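Local atomic coordinates of suppressor protein MPT5 (PDB entry 5BZ1), a protein that binds target mRNAs through their 3'-UTRs, HO mRNA among them, and regulates gene expression post-transcriptionally. Residues 300-305 with 359-364; 324-329 with 366-371; 234-239 with 258-263; 307-312 with 373-378. All blocks are in the same frame, centred on the assembly; numbering follows the deposited sequence.

Contact 1. Residues 300-305 with 359-364; sequences TTIDIF and NDFSLK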
loop_
_atom_site.group_PDB
_atom_site.type_symbol
_atom_site.label_atom_id
_atom_site.label_comp_id
_atom_site.label_asym_id
_atom_site.label_seq_id
_atom_site.Cartn_x
_atom_site.Cartn_y
_atom_site.Cartn_z
ATOM N N THR A 300 14.202 -0.715 -27.266
ATOM C CA THR A 300 12.881 -0.671 -27.884
ATOM C C THR A 300 12.130 0.601 -27.473
ATOM O O THR A 300 11.422 1.207 -28.280
ATOM C CB THR A 300 12.056 -1.916 -27.510
ATOM O OG1 THR A 300 12.823 -3.098 -27.782
ATOM C CG2 THR A 300 10.753 -1.963 -28.299
ATOM N N THR A 301 12.295 1.000 -26.215
ATOM C CA THR A 301 11.672 2.213 -25.690
ATOM C C THR A 301 12.228 3.466 -26.376
ATOM O O THR A 301 11.486 4.408 -26.666
ATOM C CB THR A 301 11.853 2.320 -24.162
ATOM O OG1 THR A 301 11.148 1.250 -23.517
ATOM C CG2 THR A 301 11.323 3.651 -23.643
ATOM N N ILE A 302 13.535 3.473 -26.634
ATOM C CA ILE A 302 14.174 4.592 -27.320
ATOM C C ILE A 302 13.638 4.699 -28.748
ATOM O O ILE A 302 13.394 5.802 -29.241
ATOM C CB ILE A 302 15.713 4.459 -27.332
ATOM C CG1 ILE A 302 16.264 4.457 -25.907
ATOM C CG2 ILE A 302 16.355 5.593 -28.121
ATOM C CD1 ILE A 302 17.769 4.265 -25.822
ATOM N N ASP A 303 13.448 3.554 -29.399
ATOM C CA ASP A 303 12.876 3.504 -30.743
ATOM C C ASP A 303 11.474 4.120 -30.780
ATOM O O ASP A 303 11.152 4.906 -31.670
ATOM C CB ASP A 303 12.815 2.058 -31.247
ATOM C CG ASP A 303 14.186 1.486 -31.581
ATOM O OD1 ASP A 303 15.133 2.274 -31.790
ATOM O OD2 ASP A 303 14.309 0.241 -31.647
ATOM N N ILE A 304 10.645 3.755 -29.806
ATOM C CA ILE A 304 9.274 4.246 -29.726
ATOM C C ILE A 304 9.228 5.759 -29.495
ATOM O O ILE A 304 8.488 6.476 -30.169
ATOM C CB ILE A 304 8.496 3.526 -28.612
ATOM C CG1 ILE A 304 8.369 2.033 -28.927
ATOM C CG2 ILE A 304 7.123 4.146 -28.420
ATOM C CD1 ILE A 304 7.728 1.225 -27.813
ATOM N N PHE A 305 10.023 6.236 -28.542
ATOM C CA PHE A 305 10.109 7.664 -28.253
ATOM C C PHE A 305 10.702 8.450 -29.420
ATOM O O PHE A 305 10.393 9.625 -29.604
ATOM C CB PHE A 305 10.929 7.904 -26.982
ATOM C CG PHE A 305 10.141 7.748 -25.715
ATOM C CD1 PHE A 305 10.135 8.756 -24.763
ATOM C CD2 PHE A 305 9.399 6.599 -25.475
ATOM C CE1 PHE A 305 9.407 8.620 -23.589
ATOM C CE2 PHE A 305 8.668 6.460 -24.303
ATOM C CZ PHE A 305 8.674 7.471 -23.363
ATOM N N ASN A 359 27.107 0.083 -27.228
ATOM C CA ASN A 359 27.292 0.651 -28.558
ATOM C C ASN A 359 25.960 0.973 -29.238
ATOM O O ASN A 359 25.803 2.032 -29.849
ATOM C CB ASN A 359 28.107 -0.302 -29.432
ATOM C CG ASN A 359 28.412 0.278 -30.800
ATOM O OD1 ASN A 359 29.333 1.081 -30.953
ATOM N ND2 ASN A 359 27.644 -0.132 -31.804
ATOM N N ASP A 360 25.005 0.052 -29.132
ATOM C CA ASP A 360 23.676 0.265 -29.698
ATOM C C ASP A 360 22.943 1.395 -28.971
ATOM O O ASP A 360 22.239 2.190 -29.595
ATOM C CB ASP A 360 22.848 -1.022 -29.643
ATOM C CG ASP A 360 23.402 -2.116 -30.540
ATOM O OD1 ASP A 360 23.718 -1.829 -31.715
ATOM O OD2 ASP A 360 23.521 -3.265 -30.067
ATOM N N PHE A 361 23.109 1.458 -27.653
ATOM C CA PHE A 361 22.470 2.499 -26.854
ATOM C C PHE A 361 22.981 3.888 -27.234
ATOM O O PHE A 361 22.190 4.802 -27.467
ATOM C CB PHE A 361 22.696 2.258 -25.361
ATOM C CG PHE A 361 22.188 3.374 -24.489
ATOM C CD1 PHE A 361 20.850 3.433 -24.129
ATOM C CD2 PHE A 361 23.046 4.369 -24.035
ATOM C CE1 PHE A 361 20.375 4.462 -23.333
ATOM C CE2 PHE A 361 22.580 5.400 -23.241
ATOM C CZ PHE A 361 21.242 5.446 -22.886
ATOM N N SER A 362 24.302 4.039 -27.279
ATOM C CA SER A 362 24.921 5.319 -27.609
ATOM C C SER A 362 24.469 5.832 -28.969
ATOM O O SER A 362 24.275 7.034 -29.155
ATOM C CB SER A 362 26.447 5.203 -27.583
ATOM O OG SER A 362 26.921 4.982 -26.269
ATOM N N LEU A 363 24.304 4.912 -29.913
ATOM C CA LEU A 363 23.841 5.251 -31.253
ATOM C C LEU A 363 22.394 5.753 -31.225
ATOM O O LEU A 363 22.094 6.827 -31.748
ATOM C CB LEU A 363 23.989 4.033 -32.171
ATOM C CG LEU A 363 23.552 4.042 -33.643
ATOM C CD1 LEU A 363 22.099 3.603 -33.791
ATOM C CD2 LEU A 363 23.777 5.397 -34.311
ATOM N N LYS A 364 21.504 4.976 -30.616
ATOM C CA LYS A 364 20.085 5.323 -30.579
ATOM C C LYS A 364 19.791 6.574 -29.748
ATOM O O LYS A 364 18.933 7.379 -30.115
ATOM C CB LYS A 364 19.250 4.148 -30.061
ATOM C CG LYS A 364 19.104 2.990 -31.038
ATOM C CD LYS A 364 18.205 1.907 -30.456
ATOM C CE LYS A 364 18.067 0.717 -31.397
ATOM N NZ LYS A 364 17.348 1.068 -32.648
#

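Contact 2. Residues 324-329 with 366-371; sequences TLLDVK and GNLIVL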
loop_
_atom_site.group_PDB
_atom_site.type_symbol
_atom_site.label_atom_id
_atom_site.label_comp_id
_atom_site.label_asym_id
_atom_site.label_seq_id
_atom_site.Cartn_x
_atom_site.Cartn_y
_atom_site.Cartn_z
ATOM N N THR A 324 13.042 12.472 -19.070
ATOM C CA THR A 324 13.608 11.421 -18.232
ATOM C C THR A 324 14.498 10.488 -19.060
ATOM O O THR A 324 15.581 10.098 -18.621
ATOM C CB THR A 324 12.504 10.622 -17.521
ATOM O OG1 THR A 324 11.902 11.442 -16.512
ATOM C CG2 THR A 324 13.068 9.361 -16.878
ATOM N N LEU A 325 14.046 10.154 -20.265
ATOM C CA LEU A 325 14.812 9.282 -21.150
ATOM C C LEU A 325 16.067 9.980 -21.679
ATOM O O LEU A 325 17.074 9.328 -21.956
ATOM C CB LEU A 325 13.940 8.807 -22.320
ATOM C CG LEU A 325 14.549 7.753 -23.249
ATOM C CD1 LEU A 325 14.702 6.429 -22.520
ATOM C CD2 LEU A 325 13.721 7.571 -24.512
ATOM N N LEU A 326 16.001 11.304 -21.807
ATOM C CA LEU A 326 17.090 12.087 -22.397
ATOM C C LEU A 326 18.163 12.501 -21.388
ATOM O O LEU A 326 19.264 12.898 -21.776
ATOM C CB LEU A 326 16.537 13.337 -23.094
ATOM C CG LEU A 326 15.732 13.163 -24.382
ATOM C CD1 LEU A 326 15.235 14.500 -24.907
ATOM C CD2 LEU A 326 16.573 12.480 -25.431
ATOM N N ASP A 327 17.841 12.407 -20.101
ATOM C CA ASP A 327 18.721 12.916 -19.045
ATOM C C ASP A 327 19.984 12.068 -18.854
ATOM O O ASP A 327 19.919 10.953 -18.334
ATOM C CB ASP A 327 17.957 13.012 -17.723
ATOM C CG ASP A 327 18.665 13.882 -16.701
ATOM O OD1 ASP A 327 19.802 14.329 -16.966
ATOM O OD2 ASP A 327 18.082 14.109 -15.622
ATOM N N VAL A 328 21.129 12.623 -19.252
ATOM C CA VAL A 328 22.413 11.922 -19.198
ATOM C C VAL A 328 22.820 11.517 -17.769
ATOM O O VAL A 328 23.667 10.642 -17.583
ATOM C CB VAL A 328 23.533 12.755 -19.873
ATOM C CG1 VAL A 328 24.003 13.872 -18.950
ATOM C CG2 VAL A 328 24.699 11.867 -20.281
ATOM N N LYS A 329 22.204 12.141 -16.767
ATOM C CA LYS A 329 22.440 11.764 -15.375
ATOM C C LYS A 329 22.026 10.319 -15.117
ATOM O O LYS A 329 22.607 9.633 -14.274
ATOM C CB LYS A 329 21.676 12.690 -14.431
ATOM C CG LYS A 329 22.384 14.001 -14.150
ATOM C CD LYS A 329 21.449 14.995 -13.479
ATOM C CE LYS A 329 22.073 16.382 -13.406
ATOM N NZ LYS A 329 21.102 17.407 -12.923
ATOM N N GLY A 366 21.969 8.987 -29.084
ATOM C CA GLY A 366 22.597 10.094 -29.783
ATOM C C GLY A 366 21.707 10.591 -30.905
ATOM O O GLY A 366 21.571 11.798 -31.119
ATOM N N ASN A 367 21.094 9.652 -31.618
ATOM C CA ASN A 367 20.170 9.986 -32.693
ATOM C C ASN A 367 18.937 10.718 -32.166
ATOM O O ASN A 367 18.451 11.665 -32.787
ATOM C CB ASN A 367 19.766 8.720 -33.458
ATOM C CG ASN A 367 18.657 8.971 -34.467
ATOM O OD1 ASN A 367 17.604 8.331 -34.426
ATOM N ND2 ASN A 367 18.886 9.914 -35.374
ATOM N N LEU A 368 18.437 10.281 -31.014
ATOM C CA LEU A 368 17.291 10.934 -30.394
ATOM C C LEU A 368 17.638 12.362 -29.967
ATOM O O LEU A 368 16.818 13.273 -30.087
ATOM C CB LEU A 368 16.785 10.121 -29.200
ATOM C CG LEU A 368 15.555 10.669 -28.473
ATOM C CD1 LEU A 368 14.418 10.863 -29.452
ATOM C CD2 LEU A 368 15.125 9.744 -27.348
ATOM N N ILE A 369 18.861 12.551 -29.481
ATOM C CA ILE A 369 19.331 13.870 -29.072
ATOM C C ILE A 369 19.342 14.857 -30.246
ATOM O O ILE A 369 18.869 15.988 -30.119
ATOM C CB ILE A 369 20.741 13.797 -28.439
ATOM C CG1 ILE A 369 20.680 13.144 -27.055
ATOM C CG2 ILE A 369 21.354 15.183 -28.323
ATOM C CD1 ILE A 369 19.869 13.930 -26.042
ATOM N N VAL A 370 19.881 14.428 -31.387
ATOM C CA VAL A 370 19.972 15.314 -32.545
ATOM C C VAL A 370 18.590 15.630 -33.124
ATOM O O VAL A 370 18.338 16.754 -33.552
ATOM C CB VAL A 370 20.954 14.789 -33.639
ATOM C CG1 VAL A 370 22.286 14.403 -33.023
ATOM C CG2 VAL A 370 20.371 13.608 -34.398
ATOM N N LEU A 371 17.692 14.647 -33.120
ATOM C CA LEU A 371 16.327 14.872 -33.586
ATOM C C LEU A 371 15.604 15.839 -32.651
ATOM O O LEU A 371 14.826 16.686 -33.095
ATOM C CB LEU A 371 15.558 13.553 -33.700
ATOM C CG LEU A 371 15.961 12.596 -34.820
ATOM C CD1 LEU A 371 15.112 11.335 -34.792
ATOM C CD2 LEU A 371 15.840 13.281 -36.165
#

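Contact 3. Residues 234-239 with 258-263; sequences AELFNR and EKFIKK. With nucleotides of chain B.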
loop_
_atom_site.group_PDB
_atom_site.type_symbol
_atom_site.label_atom_id
_atom_site.label_comp_id
_atom_site.label_asym_id
_atom_site.label_seq_id
_atom_site.Cartn_x
_atom_site.Cartn_y
_atom_site.Cartn_z
ATOM N N ALA A 234 9.341 -7.304 -18.190
ATOM C CA ALA A 234 8.879 -7.854 -19.459
ATOM C C ALA A 234 7.353 -7.954 -19.517
ATOM O O ALA A 234 6.745 -7.641 -20.538
ATOM C CB ALA A 234 9.510 -9.210 -19.703
ATOM N N GLU A 235 6.744 -8.399 -18.420
ATOM C CA GLU A 235 5.293 -8.553 -18.355
ATOM C C GLU A 235 4.596 -7.216 -18.592
ATOM O O GLU A 235 3.694 -7.119 -19.427
ATOM C CB GLU A 235 4.878 -9.119 -16.997
ATOM C CG GLU A 235 3.463 -9.660 -16.950
ATOM C CD GLU A 235 3.386 -11.118 -17.343
ATOM O OE1 GLU A 235 4.344 -11.864 -17.045
ATOM O OE2 GLU A 235 2.369 -11.520 -17.946
ATOM N N LEU A 236 5.019 -6.192 -17.854
ATOM C CA LEU A 236 4.487 -4.846 -18.037
ATOM C C LEU A 236 4.721 -4.346 -19.455
ATOM O O LEU A 236 3.804 -3.835 -20.094
ATOM C CB LEU A 236 5.105 -3.861 -17.044
ATOM C CG LEU A 236 4.630 -3.902 -15.593
ATOM C CD1 LEU A 236 5.244 -2.760 -14.805
ATOM C CD2 LEU A 236 3.117 -3.840 -15.517
ATOM N N PHE A 237 5.945 -4.493 -19.950
ATOM C CA PHE A 237 6.270 -3.952 -21.260
ATOM C C PHE A 237 5.511 -4.656 -22.380
ATOM O O PHE A 237 5.104 -4.015 -23.346
ATOM C CB PHE A 237 7.774 -3.981 -21.528
ATOM C CG PHE A 237 8.182 -3.147 -22.708
ATOM C CD1 PHE A 237 8.100 -1.760 -22.651
ATOM C CD2 PHE A 237 8.627 -3.742 -23.877
ATOM C CE1 PHE A 237 8.463 -0.981 -23.738
ATOM C CE2 PHE A 237 8.992 -2.970 -24.969
ATOM C CZ PHE A 237 8.911 -1.587 -24.898
ATOM N N ASN A 238 5.316 -5.965 -22.254
ATOM C CA ASN A 238 4.547 -6.710 -23.248
ATOM C C ASN A 238 3.100 -6.224 -23.332
ATOM O O ASN A 238 2.533 -6.119 -24.419
ATOM C CB ASN A 238 4.585 -8.211 -22.953
ATOM C CG ASN A 238 5.961 -8.814 -23.165
ATOM O OD1 ASN A 238 6.816 -8.221 -23.822
ATOM N ND2 ASN A 238 6.180 -10.004 -22.612
ATOM N N ARG A 239 2.516 -5.920 -22.178
ATOM C CA ARG A 239 1.121 -5.497 -22.103
ATOM C C ARG A 239 0.916 -4.043 -22.530
ATOM O O ARG A 239 -0.188 -3.655 -22.915
ATOM C CB ARG A 239 0.579 -5.696 -20.681
ATOM C CG ARG A 239 -0.577 -6.686 -20.586
ATOM C CD ARG A 239 -1.342 -6.549 -19.276
ATOM N NE ARG A 239 -2.634 -7.231 -19.323
ATOM C CZ ARG A 239 -3.707 -6.752 -19.949
ATOM N NH1 ARG A 239 -3.641 -5.594 -20.592
ATOM N NH2 ARG A 239 -4.845 -7.432 -19.941
ATOM N N GLU A 258 7.733 7.016 -16.477
ATOM C CA GLU A 258 8.987 7.570 -15.970
ATOM C C GLU A 258 9.664 6.632 -14.970
ATOM O O GLU A 258 10.871 6.400 -15.039
ATOM C CB GLU A 258 8.749 8.923 -15.303
ATOM C CG GLU A 258 8.304 10.033 -16.239
ATOM C CD GLU A 258 8.282 11.384 -15.550
ATOM O OE1 GLU A 258 7.234 11.737 -14.969
ATOM O OE2 GLU A 258 9.313 12.089 -15.588
ATOM N N LYS A 259 8.886 6.109 -14.028
ATOM C CA LYS A 259 9.441 5.209 -13.027
ATOM C C LYS A 259 9.976 3.942 -13.690
ATOM O O LYS A 259 11.008 3.412 -13.285
ATOM C CB LYS A 259 8.399 4.851 -11.970
ATOM C CG LYS A 259 8.976 4.020 -10.834
ATOM C CD LYS A 259 8.064 4.009 -9.634
ATOM C CE LYS A 259 8.766 3.435 -8.413
ATOM N NZ LYS A 259 9.777 4.366 -7.838
ATOM N N PHE A 260 9.274 3.476 -14.718
ATOM C CA PHE A 260 9.682 2.290 -15.460
ATOM C C PHE A 260 11.024 2.535 -16.153
ATOM O O PHE A 260 11.934 1.706 -16.085
ATOM C CB PHE A 260 8.603 1.918 -16.481
ATOM C CG PHE A 260 8.878 0.639 -17.226
ATOM C CD1 PHE A 260 8.695 -0.590 -16.610
ATOM C CD2 PHE A 260 9.301 0.668 -18.549
ATOM C CE1 PHE A 260 8.944 -1.772 -17.294
ATOM C CE2 PHE A 260 9.549 -0.510 -19.241
ATOM C CZ PHE A 260 9.372 -1.729 -18.610
ATOM N N ILE A 261 11.139 3.685 -16.812
ATOM C CA ILE A 261 12.361 4.054 -17.519
ATOM C C ILE A 261 13.549 4.206 -16.566
ATOM O O ILE A 261 14.630 3.671 -16.828
ATOM C CB ILE A 261 12.159 5.336 -18.348
ATOM C CG1 ILE A 261 11.222 5.055 -19.525
ATOM C CG2 ILE A 261 13.492 5.875 -18.860
ATOM C CD1 ILE A 261 10.801 6.297 -20.298
ATOM N N LYS A 262 13.349 4.934 -15.468
ATOM C CA LYS A 262 14.387 5.089 -14.451
ATOM C C LYS A 262 14.828 3.736 -13.892
ATOM O O LYS A 262 16.004 3.532 -13.594
ATOM C CB LYS A 262 13.908 5.994 -13.312
ATOM C CG LYS A 262 13.781 7.471 -13.682
ATOM C CD LYS A 262 13.441 8.313 -12.455
ATOM C CE LYS A 262 12.217 9.183 -12.699
ATOM N NZ LYS A 262 11.828 9.960 -11.486
ATOM N N LYS A 263 13.879 2.814 -13.753
ATOM C CA LYS A 263 14.182 1.480 -13.252
ATOM C C LYS A 263 15.090 0.722 -14.222
ATOM O O LYS A 263 16.026 0.037 -13.806
ATOM C CB LYS A 263 12.896 0.691 -13.011
ATOM C CG LYS A 263 13.135 -0.661 -12.367
ATOM C CD LYS A 263 11.840 -1.407 -12.107
ATOM C CE LYS A 263 12.124 -2.751 -11.461
ATOM N NZ LYS A 263 12.835 -2.609 -10.158
ATOM P P G B 2 3.036 22.268 -12.827
ATOM O OP1 G B 2 2.008 22.809 -11.909
ATOM O OP2 G B 2 4.461 22.232 -12.410
ATOM O "O5'" G B 2 2.610 20.787 -13.215
ATOM C "C5'" G B 2 1.411 20.538 -13.930
ATOM C "C4'" G B 2 1.079 19.072 -13.921
ATOM O "O4'" G B 2 2.094 18.340 -14.648
ATOM C "C3'" G B 2 1.061 18.416 -12.553
ATOM O "O3'" G B 2 -0.147 18.649 -11.853
ATOM C "C2'" G B 2 1.317 16.951 -12.881
ATOM O "O2'" G B 2 0.125 16.308 -13.311
ATOM C "C1'" G B 2 2.271 17.064 -14.074
ATOM N N9 G B 2 3.685 16.915 -13.678
ATOM C C8 G B 2 4.483 17.804 -12.992
ATOM N N7 G B 2 5.691 17.347 -12.802
ATOM C C5 G B 2 5.698 16.087 -13.388
ATOM C C6 G B 2 6.728 15.117 -13.495
ATOM O O6 G B 2 7.890 15.173 -13.082
ATOM N N1 G B 2 6.290 13.987 -14.174
ATOM C C2 G B 2 5.024 13.815 -14.679
ATOM N N2 G B 2 4.784 12.654 -15.304
ATOM N N3 G B 2 4.056 14.707 -14.583
ATOM C C4 G B 2 4.461 15.811 -13.929
#

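Contact 4. Residues 307-312 with 373-378; sequences VNLNVL and KELLPS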
loop_
_atom_site.group_PDB
_atom_site.type_symbol
_atom_site.label_atom_id
_atom_site.label_comp_id
_atom_site.label_asym_id
_atom_site.label_seq_id
_atom_site.Cartn_x
_atom_site.Cartn_y
_atom_site.Cartn_z
ATOM N N VAL A 307 10.359 7.537 -32.773
ATOM C CA VAL A 307 9.282 7.580 -33.755
ATOM C C VAL A 307 8.218 8.615 -33.372
ATOM O O VAL A 307 7.736 9.366 -34.222
ATOM C CB VAL A 307 8.636 6.187 -33.938
ATOM C CG1 VAL A 307 7.372 6.276 -34.776
ATOM C CG2 VAL A 307 9.625 5.214 -34.579
ATOM N N ASN A 308 7.879 8.666 -32.088
ATOM C CA ASN A 308 6.806 9.533 -31.605
ATOM C C ASN A 308 7.299 10.834 -30.976
ATOM O O ASN A 308 6.567 11.475 -30.224
ATOM C CB ASN A 308 5.931 8.778 -30.597
ATOM C CG ASN A 308 5.239 7.579 -31.209
ATOM O OD1 ASN A 308 4.179 7.706 -31.822
ATOM N ND2 ASN A 308 5.837 6.405 -31.047
ATOM N N LEU A 309 8.531 11.223 -31.299
ATOM C CA LEU A 309 9.178 12.382 -30.677
ATOM C C LEU A 309 8.376 13.673 -30.833
ATOM O O LEU A 309 8.298 14.483 -29.906
ATOM C CB LEU A 309 10.589 12.565 -31.247
ATOM C CG LEU A 309 11.405 13.780 -30.801
ATOM C CD1 LEU A 309 11.572 13.817 -29.293
ATOM C CD2 LEU A 309 12.762 13.785 -31.479
ATOM N N ASN A 310 7.773 13.851 -32.003
ATOM C CA ASN A 310 7.036 15.071 -32.313
ATOM C C ASN A 310 5.817 15.305 -31.413
ATOM O O ASN A 310 5.481 16.448 -31.092
ATOM C CB ASN A 310 6.596 15.058 -33.774
ATOM C CG ASN A 310 6.166 16.421 -34.255
ATOM O OD1 ASN A 310 6.802 17.426 -33.942
ATOM N ND2 ASN A 310 5.072 16.468 -35.006
ATOM N N VAL A 311 5.151 14.220 -31.027
ATOM C CA VAL A 311 3.994 14.296 -30.137
ATOM C C VAL A 311 4.438 14.474 -28.688
ATOM O O VAL A 311 3.898 15.307 -27.958
ATOM C CB VAL A 311 3.111 13.040 -30.260
ATOM C CG1 VAL A 311 2.099 12.963 -29.123
ATOM C CG2 VAL A 311 2.403 13.023 -31.602
ATOM N N LEU A 312 5.435 13.690 -28.289
ATOM C CA LEU A 312 5.913 13.662 -26.909
ATOM C C LEU A 312 6.532 14.984 -26.442
ATOM O O LEU A 312 6.252 15.448 -25.337
ATOM C CB LEU A 312 6.910 12.514 -26.728
ATOM C CG LEU A 312 6.329 11.102 -26.809
ATOM C CD1 LEU A 312 7.425 10.071 -26.998
ATOM C CD2 LEU A 312 5.523 10.784 -25.556
ATOM N N LYS A 373 17.108 18.204 -30.832
ATOM C CA LYS A 373 17.716 19.514 -31.060
ATOM C C LYS A 373 17.113 20.210 -32.285
ATOM O O LYS A 373 16.906 21.424 -32.272
ATOM C CB LYS A 373 19.235 19.381 -31.223
ATOM C CG LYS A 373 20.003 20.699 -31.108
ATOM C CD LYS A 373 21.426 20.582 -31.659
ATOM C CE LYS A 373 22.317 19.692 -30.800
ATOM N NZ LYS A 373 23.092 20.460 -29.782
ATOM N N GLU A 374 16.831 19.438 -33.333
ATOM C CA GLU A 374 16.232 19.976 -34.555
ATOM C C GLU A 374 14.824 20.519 -34.299
ATOM O O GLU A 374 14.373 21.442 -34.979
ATOM C CB GLU A 374 16.162 18.899 -35.645
ATOM C CG GLU A 374 17.499 18.378 -36.158
ATOM C CD GLU A 374 17.326 17.272 -37.192
ATOM O OE1 GLU A 374 16.226 16.681 -37.247
ATOM O OE2 GLU A 374 18.284 16.997 -37.945
ATOM N N LEU A 375 14.138 19.929 -33.323
ATOM C CA LEU A 375 12.747 20.263 -33.030
ATOM C C LEU A 375 12.600 21.451 -32.083
ATOM O O LEU A 375 11.507 21.998 -31.936
ATOM C CB LEU A 375 12.025 19.051 -32.436
ATOM C CG LEU A 375 11.646 17.942 -33.412
ATOM C CD1 LEU A 375 10.902 16.825 -32.703
ATOM C CD2 LEU A 375 10.796 18.520 -34.517
ATOM N N LEU A 376 13.699 21.838 -31.441
ATOM C CA LEU A 376 13.689 22.926 -30.458
ATOM C C LEU A 376 13.025 24.243 -30.909
ATOM O O LEU A 376 12.276 24.843 -30.138
ATOM C CB LEU A 376 15.099 23.168 -29.903
ATOM C CG LEU A 376 15.588 22.086 -28.938
ATOM C CD1 LEU A 376 17.014 22.346 -28.474
ATOM C CD2 LEU A 376 14.653 22.002 -27.748
ATOM N N PRO A 377 13.282 24.695 -32.153
ATOM C CA PRO A 377 12.571 25.916 -32.557
ATOM C C PRO A 377 11.064 25.713 -32.754
ATOM O O PRO A 377 10.330 26.700 -32.795
ATOM C CB PRO A 377 13.234 26.289 -33.892
ATOM C CG PRO A 377 13.839 25.025 -34.393
ATOM C CD PRO A 377 14.270 24.278 -33.165
ATOM N N SER A 378 10.614 24.465 -32.875
ATOM C CA SER A 378 9.197 24.184 -33.105
ATOM C C SER A 378 8.369 24.193 -31.815
ATOM O O SER A 378 7.139 24.119 -31.863
ATOM C CB SER A 378 9.015 22.852 -33.840
ATOM O OG SER A 378 9.416 21.757 -33.036
#

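Contact 1. Residues 300-305 with 359-364
Phe361 is the first residue of 359-364 to meet helix 288-307: with its CG anti to the backbone N (chi1 174°), the ring reaches Ile302 CD1, which lies 3.6 Å from Phe361 CE1 and equally near Phe361 CD1, the two side chains roughly perpendicular. The phenyl group also packs edge-to-face with Tyr331 and touches Phe265. The two helices run almost parallel, their segment axes 13° apart and 10.5 Å from each other at closest approach, as helices stacked side by side in the alpha-solenoid of a PUF domain. One turn on, Lys364 meets the other branch of Ile302, CG2, which sits 3.8 Å from Lys364 CB. The lysine chain then stays extended until it bends at its last torsion (chi4 -66°), bringing NZ to 2.7 Å from Asp303 OD1, a salt bridge made through the syn lone pair of that oxygen. A methionine in place of Lys364 would probably leave the Asp303 carboxylate without this charged mate.

Contact 2. Residues 324-329 with 366-371
Leu326, Leu368 and their neighbours form a buried, wholly aliphatic contact between the C-terminal end of helix 318-326, in Pumilio repeat 8, and the C-terminal half of helix 354-375, near the C-terminal end of the PUF domain. Leu326 has the largest share. Its CD2 methyl sits between two residues of the facing helix, 3.6 Å from Leu368 CD2 and 3.7 Å from Ile369 CD1. The Leu326 side chain crosses that of Leu368 at about a right angle and lies antiparallel to that of Ile369. Leu368 has its CG anti to the backbone N (chi1 -178°), which carries CD2 forward to both leucines opposite; the second, Leu325, meets it through its own CD2 at 3.8 Å. Immediately after Leu326 the chain leaves the helix at Asp327, whose OD1 accepts from Lys329 N at 3.3 Å in an Asx turn, the donor standing well above the carboxylate plane (62°). The apolar layer continues in several directions: Leu325 also packs on Phe305 and on Ile261 and Phe265 of helix 253-273, Leu368 touches Thr306 and Leu309, and Ile369 meets Tyr395 of helix 385-398.

Contact 3. Residues 234-239 with 258-263
Glu258 OE1 is gripped by two donors of one base: N1 and N2 of G2 of chain B both bond to it, each at 2.6 Å, with N-H...O angles of 147° and 140°. The carboxylate thus takes both N-H groups from the Watson-Crick edge of the guanine, the base-reading role a glutamate plays in PUF repeats. Its chain, extended beyond CG, carries it out to the RNA, while OE2 is held by the Thr324 hydroxyl, a second-shell contact that helps fix the turn of the carboxylate. A glutamine here, without the negative charge, is likely to leave N1 and N2 of the guanine facing a weaker acceptor. Two residues on, Phe260 points into the protein. Having CG anti to the backbone N (chi1 -175°), it sends its ring toward helix 229-240, where CE2 comes within 3.9 Å of Phe237 CD1 and CZ lies 4.0 Å from Phe237 CB. The two aromatic side chains are set nearly square to each other, and Leu236 adds a looser touch, CB to Phe260 CE1 at 4.4 Å. Helix 253-273 therefore splits its chemistry, a charged group reading the RNA and an apolar ring joining Pumilio repeat 7 to repeat 6.

Contact 4. Residues 307-312 with 373-378
The amide of Asn310 is the flat group here, and Leu375 approaches it at the oxygen: CD2 lies 4.2 Å from Asn310 OD1. That touch is loose, and the stronger partner of OD1 is the guanidinium of Arg314. Asn310 has CG anti to its backbone N (chi1 -165°), which turns the amide toward the facing segment. The closer packing is between leucines. Leu375 CD1 lies against the branch point of Leu309, 3.6 Å from CG and 3.8 Å from CD2, as the two side chains lie alongside each other, pointing opposite ways. Leu375 thus spreads one methyl over a buried leucine and the other toward a polar, exposed residue. The contact sets the short helix 309-312 of Pumilio repeat 8 against the C-terminal part of helix 354-375, where Leu309 also packs on Leu371 and Thr372; Leu376 of 373-378 rests on helix 385-398, while Leu312 of 307-312 touches Ser248 of helix 244-248.

Overall arrangement
From the N terminus, contact 3 comes first and is complete before the others begin: residues 258-263 return to 234-239, joining helices 229-240 and 253-273. The remaining three open in turn at 300-305, 307-312 and 324-329, and all close on the one long helix 354-375 and the turn that follows it, at 359-364, 373-378 and 366-371 respectively. Contact 1 closes first and crosses both of the others, whereas the span of contact 2 falls within that of contact 4. Helix 354-375 thereby packs against helices 288-307, 309-312 and 318-326. Side chains link the sites: Phe305 meets both Leu325 and Leu312, and Thr301 packs on Phe237, continuing the solenoid from contact 3 toward its C-terminal end.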